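Local coordinates for protein myosin regulatory light chain (Physarum polycephalum, PDB 2BL0) that serves as an EF-hand light chain of the myosin II regulatory domain and binds a calcium ion, at residues 23-29 with 44-48; 81-85 with 133-137. All coordinates share one frame; numbering follows the deposited sequence. Where two conformers were deposited one is given.

Contact 1 of 2, residues 23-29 with 44-48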
ATOM      1  N   ILE C  23      22.136  23.685  21.411  1.00  7.22           N
ATOM      2  CA  ILE C  23      22.505  24.691  20.424  1.00  7.13           C
ATOM      3  C   ILE C  23      22.017  26.035  20.868  1.00  7.36           C
ATOM      4  O   ILE C  23      20.811  26.237  21.020  1.00  6.77           O
ATOM      5  CB  ILE C  23      21.891  24.379  19.060  1.00  7.29           C
ATOM      6  CG1 ILE C  23      22.295  22.973  18.598  1.00  8.75           C
ATOM      7  CG2 ILE C  23      22.272  25.489  18.046  1.00  7.72           C
ATOM      8  CD1 ILE C  23      21.551  22.494  17.378  1.00 11.75           C
ATOM      9  N   THR C  24      22.952  26.962  21.040  1.00  6.93           N
ATOM     10  CA  THR C  24      22.642  28.330  21.384  1.00  7.11           C
ATOM     11  C   THR C  24      22.495  29.154  20.116  1.00  7.16           C
ATOM     12  O   THR C  24      22.835  28.685  19.036  1.00  6.75           O
ATOM     13  CB  THR C  24      23.766  28.938  22.242  1.00  6.79           C
ATOM     14  OG1 THR C  24      24.998  28.896  21.514  1.00  7.63           O
ATOM     15  CG2 THR C  24      24.036  28.101  23.475  1.00  7.85           C
ATOM     16  N   LYS C  25      22.019  30.393  20.247  1.00  8.82           N
ATOM     17  CA  LYS C  25      21.953  31.306  19.106  1.00  9.57           C
ATOM     18  C   LYS C  25      23.336  31.499  18.505  1.00 10.12           C
ATOM     19  O   LYS C  25      23.487  31.414  17.303  1.00 10.67           O
ATOM     20  CB  LYS C  25      21.367  32.669  19.471  1.00 10.53           C
ATOM     21  CG  LYS C  25      19.866  32.698  19.434  1.00 11.99           C
ATOM     22  CD  LYS C  25      19.327  34.115  19.584  1.00 15.06           C
ATOM     23  CE  LYS C  25      17.816  34.115  19.547  1.00 15.92           C
ATOM     24  NZ  LYS C  25      17.272  35.488  19.264  1.00 17.90           N
ATOM     25  N   GLU C  26      24.314  31.766  19.367  1.00  9.94           N
ATOM     26  CA  GLU C  26      25.731  31.843  19.013  1.00 10.98           C
ATOM     27  C   GLU C  26      26.189  30.600  18.221  1.00  9.76           C
ATOM     28  O   GLU C  26      26.826  30.707  17.159  1.00  9.83           O
ATOM     29  CB  GLU C  26      26.535  31.996  20.313  1.00 11.34           C
ATOM     30  CG  GLU C  26      28.007  32.301  20.175  1.00 14.93           C
ATOM     31  CD  GLU C  26      28.318  33.722  19.716  1.00 15.74           C
ATOM     32  OE1 GLU C  26      27.628  34.698  20.089  1.00 19.61           O
ATOM     33  OE2 GLU C  26      29.297  33.847  18.969  1.00 21.84           O
ATOM     34  N   GLY C  27      25.863  29.424  18.731  1.00  8.87           N
ATOM     35  CA  GLY C  27      26.235  28.188  18.065  1.00  8.19           C
ATOM     36  C   GLY C  27      25.531  27.997  16.737  1.00  7.22           C
ATOM     37  O   GLY C  27      26.130  27.525  15.774  1.00  6.71           O
ATOM     38  N   LEU C  28      24.255  28.385  16.664  1.00  6.40           N
ATOM     39  CA  LEU C  28      23.506  28.202  15.419  1.00  6.44           C
ATOM     40  C   LEU C  28      24.073  29.089  14.314  1.00  6.98           C
ATOM     41  O   LEU C  28      24.211  28.643  13.171  1.00  6.26           O
ATOM     42  CB  LEU C  28      22.010  28.444  15.611  1.00  6.15           C
ATOM     43  CG  LEU C  28      21.173  28.163  14.349  1.00  5.76           C
ATOM     44  CD1 LEU C  28      21.312  26.729  13.833  1.00  6.91           C
ATOM     45  CD2 LEU C  28      19.728  28.484  14.658  1.00  7.87           C
ATOM     46  N   GLN C  29      24.476  30.307  14.677  1.00  7.34           N
ATOM     47  CA  GLN C  29      25.153  31.195  13.729  1.00  8.08           C
ATOM     48  C   GLN C  29      26.385  30.518  13.142  1.00  7.80           C
ATOM     49  O   GLN C  29      26.610  30.578  11.939  1.00  8.59           O
ATOM     50  CB  GLN C  29      25.560  32.503  14.396  1.00  8.81           C
ATOM     51  CG  GLN C  29      24.393  33.337  14.851  1.00 11.00           C
ATOM     52  CD  GLN C  29      23.675  34.042  13.709  1.00 14.79           C
ATOM     53  OE1 GLN C  29      23.859  33.712  12.532  1.00 17.03           O
ATOM     54  NE2 GLN C  29      22.856  35.025  14.056  1.00 17.85           N
ATOM     55  N   PHE C  44      16.396  34.122  10.849  1.00 10.57           N
ATOM     56  CA  PHE C  44      17.237  33.457  11.851  1.00 10.46           C
ATOM     57  C   PHE C  44      16.547  33.393  13.199  1.00 10.02           C
ATOM     58  O   PHE C  44      16.492  32.345  13.832  1.00  9.16           O
ATOM     59  CB  PHE C  44      18.596  34.147  12.025  1.00  9.70           C
ATOM     60  CG  PHE C  44      19.434  33.546  13.121  1.00 11.16           C
ATOM     61  CD1 PHE C  44      20.205  32.419  12.874  1.00 10.21           C
ATOM     62  CD2 PHE C  44      19.405  34.067  14.409  1.00  9.22           C
ATOM     63  CE1 PHE C  44      20.957  31.850  13.872  1.00 10.22           C
ATOM     64  CE2 PHE C  44      20.143  33.493  15.423  1.00 10.90           C
ATOM     65  CZ  PHE C  44      20.929  32.375  15.152  1.00  9.85           C
ATOM     66  N   ASN C  45      16.028  34.521  13.668  1.00  9.63           N
ATOM     67  CA  ASN C  45      15.328  34.523  14.941  1.00 10.15           C
ATOM     68  C   ASN C  45      14.129  33.598  14.897  1.00 10.17           C
ATOM     69  O   ASN C  45      13.871  32.881  15.863  1.00  9.88           O
ATOM     70  CB  ASN C  45      14.888  35.946  15.336  1.00 10.15           C
ATOM     71  CG  ASN C  45      16.055  36.822  15.709  1.00 12.37           C
ATOM     72  OD1 ASN C  45      17.072  36.333  16.206  1.00 18.00           O
ATOM     73  ND2 ASN C  45      15.933  38.122  15.454  1.00 16.20           N
ATOM     74  N   GLU C  46      13.427  33.585  13.763  1.00 10.35           N
ATOM     75  CA  GLU C  46      12.262  32.706  13.576  1.00 10.39           C
ATOM     76  C   GLU C  46      12.675  31.239  13.671  1.00  9.62           C
ATOM     77  O   GLU C  46      12.034  30.457  14.360  1.00  8.95           O
ATOM     78  CB  GLU C  46      11.618  32.983  12.213  1.00 11.41           C
ATOM     79  CG  GLU C  46      10.510  32.054  11.751  1.00 14.03           C
ATOM     80  CD  GLU C  46      10.021  32.427  10.354  1.00 19.18           C
ATOM     81  OE1 GLU C  46      10.829  32.401   9.389  1.00 21.76           O
ATOM     82  OE2 GLU C  46       8.833  32.776  10.216  1.00 22.41           O
ATOM     83  N   MET C  47      13.762  30.872  13.001  1.00  9.14           N
ATOM     84  CA  MET C  47      14.172  29.466  12.975  1.00  8.35           C
ATOM     85  C   MET C  47      14.665  29.041  14.360  1.00  8.46           C
ATOM     86  O   MET C  47      14.400  27.924  14.797  1.00  6.61           O
ATOM     87  CB  MET C  47      15.191  29.169  11.866  1.00  8.72           C
ATOM     88  CG  MET C  47      16.689  29.313  12.236  1.00  8.80           C
ATOM     89  SD  MET C  47      17.775  29.058  10.828  1.00  8.67           S
ATOM     90  CE  MET C  47      17.865  27.354  10.782  1.00 10.43           C
ATOM     91  N   PHE C  48      15.351  29.940  15.069  1.00  8.41           N
ATOM     92  CA  PHE C  48      15.862  29.595  16.390  1.00  8.99           C
ATOM     93  C   PHE C  48      14.696  29.377  17.361  1.00  9.72           C
ATOM     94  O   PHE C  48      14.664  28.400  18.109  1.00  9.91           O
ATOM     95  CB  PHE C  48      16.846  30.634  16.953  1.00  8.62           C
ATOM     96  CG  PHE C  48      17.473  30.183  18.242  1.00  7.93           C
ATOM     97  CD1 PHE C  48      18.591  29.358  18.232  1.00  6.85           C
ATOM     98  CD2 PHE C  48      16.896  30.507  19.455  1.00 10.27           C
ATOM     99  CE1 PHE C  48      19.131  28.876  19.411  1.00  7.66           C
ATOM    100  CE2 PHE C  48      17.420  30.024  20.639  1.00 10.43           C
ATOM    101  CZ  PHE C  48      18.550  29.207  20.617  1.00 10.09           C
TER

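Contact 2 of 2, residues 81-85 with 133-137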
ATOM      1  N   LEU C  81      11.109   5.456  -0.943  1.00 22.61           N
ATOM      2  CA  LEU C  81      10.577   6.315  -1.999  1.00 22.91           C
ATOM      3  C   LEU C  81      10.953   5.778  -3.383  1.00 23.16           C
ATOM      4  O   LEU C  81      10.136   5.796  -4.310  1.00 22.58           O
ATOM      5  CB  LEU C  81      11.067   7.756  -1.809  1.00 22.31           C
ATOM      6  CG  LEU C  81      10.678   8.789  -2.873  1.00 22.74           C
ATOM      7  CD1 LEU C  81       9.166   8.842  -3.096  1.00 21.98           C
ATOM      8  CD2 LEU C  81      11.205  10.175  -2.523  1.00 21.83           C
ATOM      9  N   ARG C  82      12.182   5.279  -3.512  1.00 23.35           N
ATOM     10  CA  ARG C  82      12.653   4.685  -4.762  1.00 24.03           C
ATOM     11  C   ARG C  82      11.797   3.492  -5.168  1.00 23.97           C
ATOM     12  O   ARG C  82      11.331   3.413  -6.305  1.00 24.10           O
ATOM     13  CB  ARG C  82      14.116   4.249  -4.618  1.00 23.97           C
ATOM     14  CG  ARG C  82      14.677   3.475  -5.826  1.00 25.23           C
ATOM     15  CD  ARG C  82      16.196   3.247  -5.784  1.00 26.49           C
ATOM     16  NE  ARG C  82      16.916   4.402  -5.256  1.00 28.24           N
ATOM     17  CZ  ARG C  82      17.093   5.551  -5.906  1.00 28.74           C
ATOM     18  NH1 ARG C  82      16.623   5.721  -7.140  1.00 29.45           N
ATOM     19  NH2 ARG C  82      17.747   6.540  -5.317  1.00 27.60           N
ATOM     20  N   GLN C  83      11.607   2.575  -4.224  1.00 24.08           N
ATOM     21  CA  GLN C  83      10.737   1.409  -4.382  1.00 24.08           C
ATOM     22  C   GLN C  83       9.295   1.779  -4.734  1.00 23.49           C
ATOM     23  O   GLN C  83       8.628   1.032  -5.455  1.00 23.63           O
ATOM     24  CB  GLN C  83      10.691   0.597  -3.089  0.78 24.44           C
ATOM     25  CG  GLN C  83      11.884  -0.281  -2.811  0.78 26.02           C
ATOM     26  CD  GLN C  83      11.667  -1.131  -1.572  0.78 27.19           C
ATOM     27  OE1 GLN C  83      10.738  -1.937  -1.529  0.78 28.04           O
ATOM     28  NE2 GLN C  83      12.514  -0.945  -0.558  0.78 28.37           N
ATOM     29  N   ALA C  84       8.806   2.887  -4.185  1.00 22.67           N
ATOM     30  CA  ALA C  84       7.435   3.334  -4.422  1.00 22.33           C
ATOM     31  C   ALA C  84       7.285   3.773  -5.874  1.00 22.02           C
ATOM     32  O   ALA C  84       6.278   3.489  -6.515  1.00 21.12           O
ATOM     33  CB  ALA C  84       7.059   4.458  -3.483  1.00 22.14           C
ATOM     34  N   PHE C  85       8.305   4.450  -6.395  1.00 22.00           N
ATOM     35  CA  PHE C  85       8.348   4.786  -7.819  1.00 22.06           C
ATOM     36  C   PHE C  85       8.486   3.517  -8.672  1.00 22.48           C
ATOM     37  O   PHE C  85       7.932   3.452  -9.767  1.00 22.75           O
ATOM     38  CB  PHE C  85       9.483   5.779  -8.110  1.00 21.78           C
ATOM     39  CG  PHE C  85       9.151   7.219  -7.751  1.00 20.37           C
ATOM     40  CD1 PHE C  85       9.921   7.915  -6.828  1.00 20.49           C
ATOM     41  CD2 PHE C  85       8.077   7.876  -8.339  1.00 18.58           C
ATOM     42  CE1 PHE C  85       9.633   9.229  -6.508  1.00 18.78           C
ATOM     43  CE2 PHE C  85       7.785   9.197  -8.026  1.00 18.39           C
ATOM     44  CZ  PHE C  85       8.570   9.880  -7.112  1.00 18.80           C
ATOM     45  N   TYR C 133      11.416  10.993 -12.228  1.00 32.20           N
ATOM     46  CA  TYR C 133      11.451  10.919 -10.755  1.00 30.49           C
ATOM     47  C   TYR C 133      12.771  11.011  -9.962  1.00 30.14           C
ATOM     48  O   TYR C 133      12.728  11.347  -8.778  1.00 29.77           O
ATOM     49  CB  TYR C 133      10.635   9.718 -10.262  1.00 30.48           C
ATOM     50  CG  TYR C 133      11.192   8.351 -10.586  1.00 27.96           C
ATOM     51  CD1 TYR C 133      12.132   7.745  -9.757  1.00 25.31           C
ATOM     52  CD2 TYR C 133      10.726   7.637 -11.693  1.00 28.23           C
ATOM     53  CE1 TYR C 133      12.616   6.487 -10.018  1.00 24.96           C
ATOM     54  CE2 TYR C 133      11.208   6.376 -11.971  1.00 26.82           C
ATOM     55  CZ  TYR C 133      12.152   5.801 -11.129  1.00 26.70           C
ATOM     56  OH  TYR C 133      12.633   4.538 -11.398  1.00 26.82           O
ATOM     57  N   ASP C 134      13.929  10.724 -10.561  1.00 29.36           N
ATOM     58  CA  ASP C 134      15.198  10.906  -9.851  1.00 28.84           C
ATOM     59  C   ASP C 134      15.479  12.375  -9.623  1.00 28.09           C
ATOM     60  O   ASP C 134      16.155  12.719  -8.664  1.00 28.20           O
ATOM     61  CB  ASP C 134      16.364  10.246 -10.591  1.00 29.04           C
ATOM     62  CG  ASP C 134      16.389   8.747 -10.401  1.00 30.15           C
ATOM     63  OD1 ASP C 134      16.378   8.319  -9.225  1.00 30.70           O
ATOM     64  OD2 ASP C 134      16.397   7.931 -11.359  1.00 29.79           O
ATOM     65  N   ASN C 135      14.938  13.242 -10.477  1.00 27.47           N
ATOM     66  CA  ASN C 135      15.063  14.689 -10.272  1.00 27.53           C
ATOM     67  C   ASN C 135      14.398  15.106  -8.967  1.00 27.53           C
ATOM     68  O   ASN C 135      14.906  15.986  -8.274  1.00 27.81           O
ATOM     69  CB  ASN C 135      14.452  15.474 -11.436  1.00 27.36           C
ATOM     70  CG  ASN C 135      15.263  15.337 -12.711  1.00 27.10           C
ATOM     71  OD1 ASN C 135      15.869  14.299 -12.954  1.00 27.36           O
ATOM     72  ND2 ASN C 135      15.300  16.397 -13.516  1.00 27.51           N
ATOM     73  N   PHE C 136      13.279  14.464  -8.628  1.00 27.51           N
ATOM     74  CA  PHE C 136      12.625  14.722  -7.336  1.00 27.33           C
ATOM     75  C   PHE C 136      13.388  14.116  -6.156  1.00 27.28           C
ATOM     76  O   PHE C 136      13.636  14.793  -5.152  1.00 27.20           O
ATOM     77  CB  PHE C 136      11.183  14.203  -7.316  1.00 27.40           C
ATOM     78  CG  PHE C 136      10.558  14.246  -5.941  1.00 26.95           C
ATOM     79  CD1 PHE C 136      10.163  13.083  -5.297  1.00 27.56           C
ATOM     80  CD2 PHE C 136      10.408  15.455  -5.277  1.00 27.98           C
ATOM     81  CE1 PHE C 136       9.593  13.130  -4.033  1.00 27.86           C
ATOM     82  CE2 PHE C 136       9.854  15.507  -4.007  1.00 27.42           C
ATOM     83  CZ  PHE C 136       9.449  14.344  -3.383  1.00 28.50           C
ATOM     84  N   ILE C 137      13.731  12.835  -6.263  1.00 27.36           N
ATOM     85  CA  ILE C 137      14.385  12.120  -5.167  1.00 27.91           C
ATOM     86  C   ILE C 137      15.684  12.786  -4.775  1.00 29.21           C
ATOM     87  O   ILE C 137      15.942  13.015  -3.595  1.00 29.19           O
ATOM     88  CB  ILE C 137      14.711  10.679  -5.559  1.00 27.86           C
ATOM     89  CG1 ILE C 137      13.437   9.853  -5.772  1.00 27.13           C
ATOM     90  CG2 ILE C 137      15.567  10.014  -4.481  1.00 27.58           C
ATOM     91  CD1 ILE C 137      13.724   8.463  -6.259  1.00 28.35           C
TER

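Contact 1 of 2, residues 23-29 with 44-48
L28 sends its methyl CD2 among three side chains of helix 41-51, with L28 CD2 3.7 Å from F44 CE1 and 4.0 Å from M47 CG. Its CG stands anti to the backbone N (chi1 -176°), which aims the branch across the interface so that CD2 also sits at the edge of the F48 ring, in its plane. Over one face of that ring lies the K25 chain: K25 CG is 3.5 Å from the F48 centroid and only 6° off the ring normal. Trimming F48 to an alanine would probably leave K25 CG and L28 CD2 without their shared ring and open a gap toward I59. Helix 25-35 closes the first EF-hand and helix 41-51 leads into the calcium loop of the second, the two hands being joined by the antiparallel strands 22-24 and 58-60. Farther out, the Q29 amide lies nearly flat on F44, planes 10° apart, with Q29 NE2 3.3 Å above the F44 ring plane over its centre. K25, extended past CG, runs on beyond F48 until K25 NZ donates to N45 OD1 at 3.2 Å, approaching from above the plane of the N45 carbonyl rather than along a lone pair.

Contact 2 of 2, residues 81-85 with 133-137
R82 NH1 reaches D134 OD1 at 3.3 Å, a weak hydrogen bond (157° at the hydrogen) within a salt bridge. The aspartate oxygen meets the guanidinium at its edge, in the plane of the group. The other terminal nitrogen, R82 NH2, forms a salt bridge with E78 one turn back on the same helix, so two carboxylates share this one cation and probably hold it against turning. Below this charged pair, F85 and Y133 form an offset stack, ring centroids 4.7 Å apart and planes 14° from parallel. The offset is large enough that each CB takes the place over the other ring's centre: Y133 CB sits 3.5 Å from the F85 centroid, and F85 CB 3.7 Å from the Y133 centroid. Y133 manages this with its CG set between the backbone N and the carbonyl carbon (chi1 68°), at the N-cap position of helix 134-137; its hydroxyl is held by D89. I137 fills in alongside, I137 CD1 lying 3.9 Å from F85 CD1. The F136 side chain crosses that of F85 at about a right angle, with F136 CD1 near the edge of the F85 ring, and is met from helix 78-87 by L81, whose CD2 lies 3.7 Å from F136 CE1. L81, F85 and F136 also pack on another protein chain. Such a joining of the first and last helices, both lining a surface that receives a partner chain, is characteristic of an EF-hand pair, here the C-terminal one of the light chain.

Contacts 1 and 2 belong to different EF-hand pairs and follow one another along the chain, the first closing before the second opens. They lie on opposite sides of the chain's centre, with their own centres 33 Å apart and nearest atoms about 20 Å apart, so neither touches the other. Calcium sets them apart: the F48 side chain of contact 1 is about 7 Å from the bound ion and about 4 Å from the side chain of its ligand D52, whereas contact 2 lies away from the calcium site. What they share is company, since both also pack against another protein chain of the assembly.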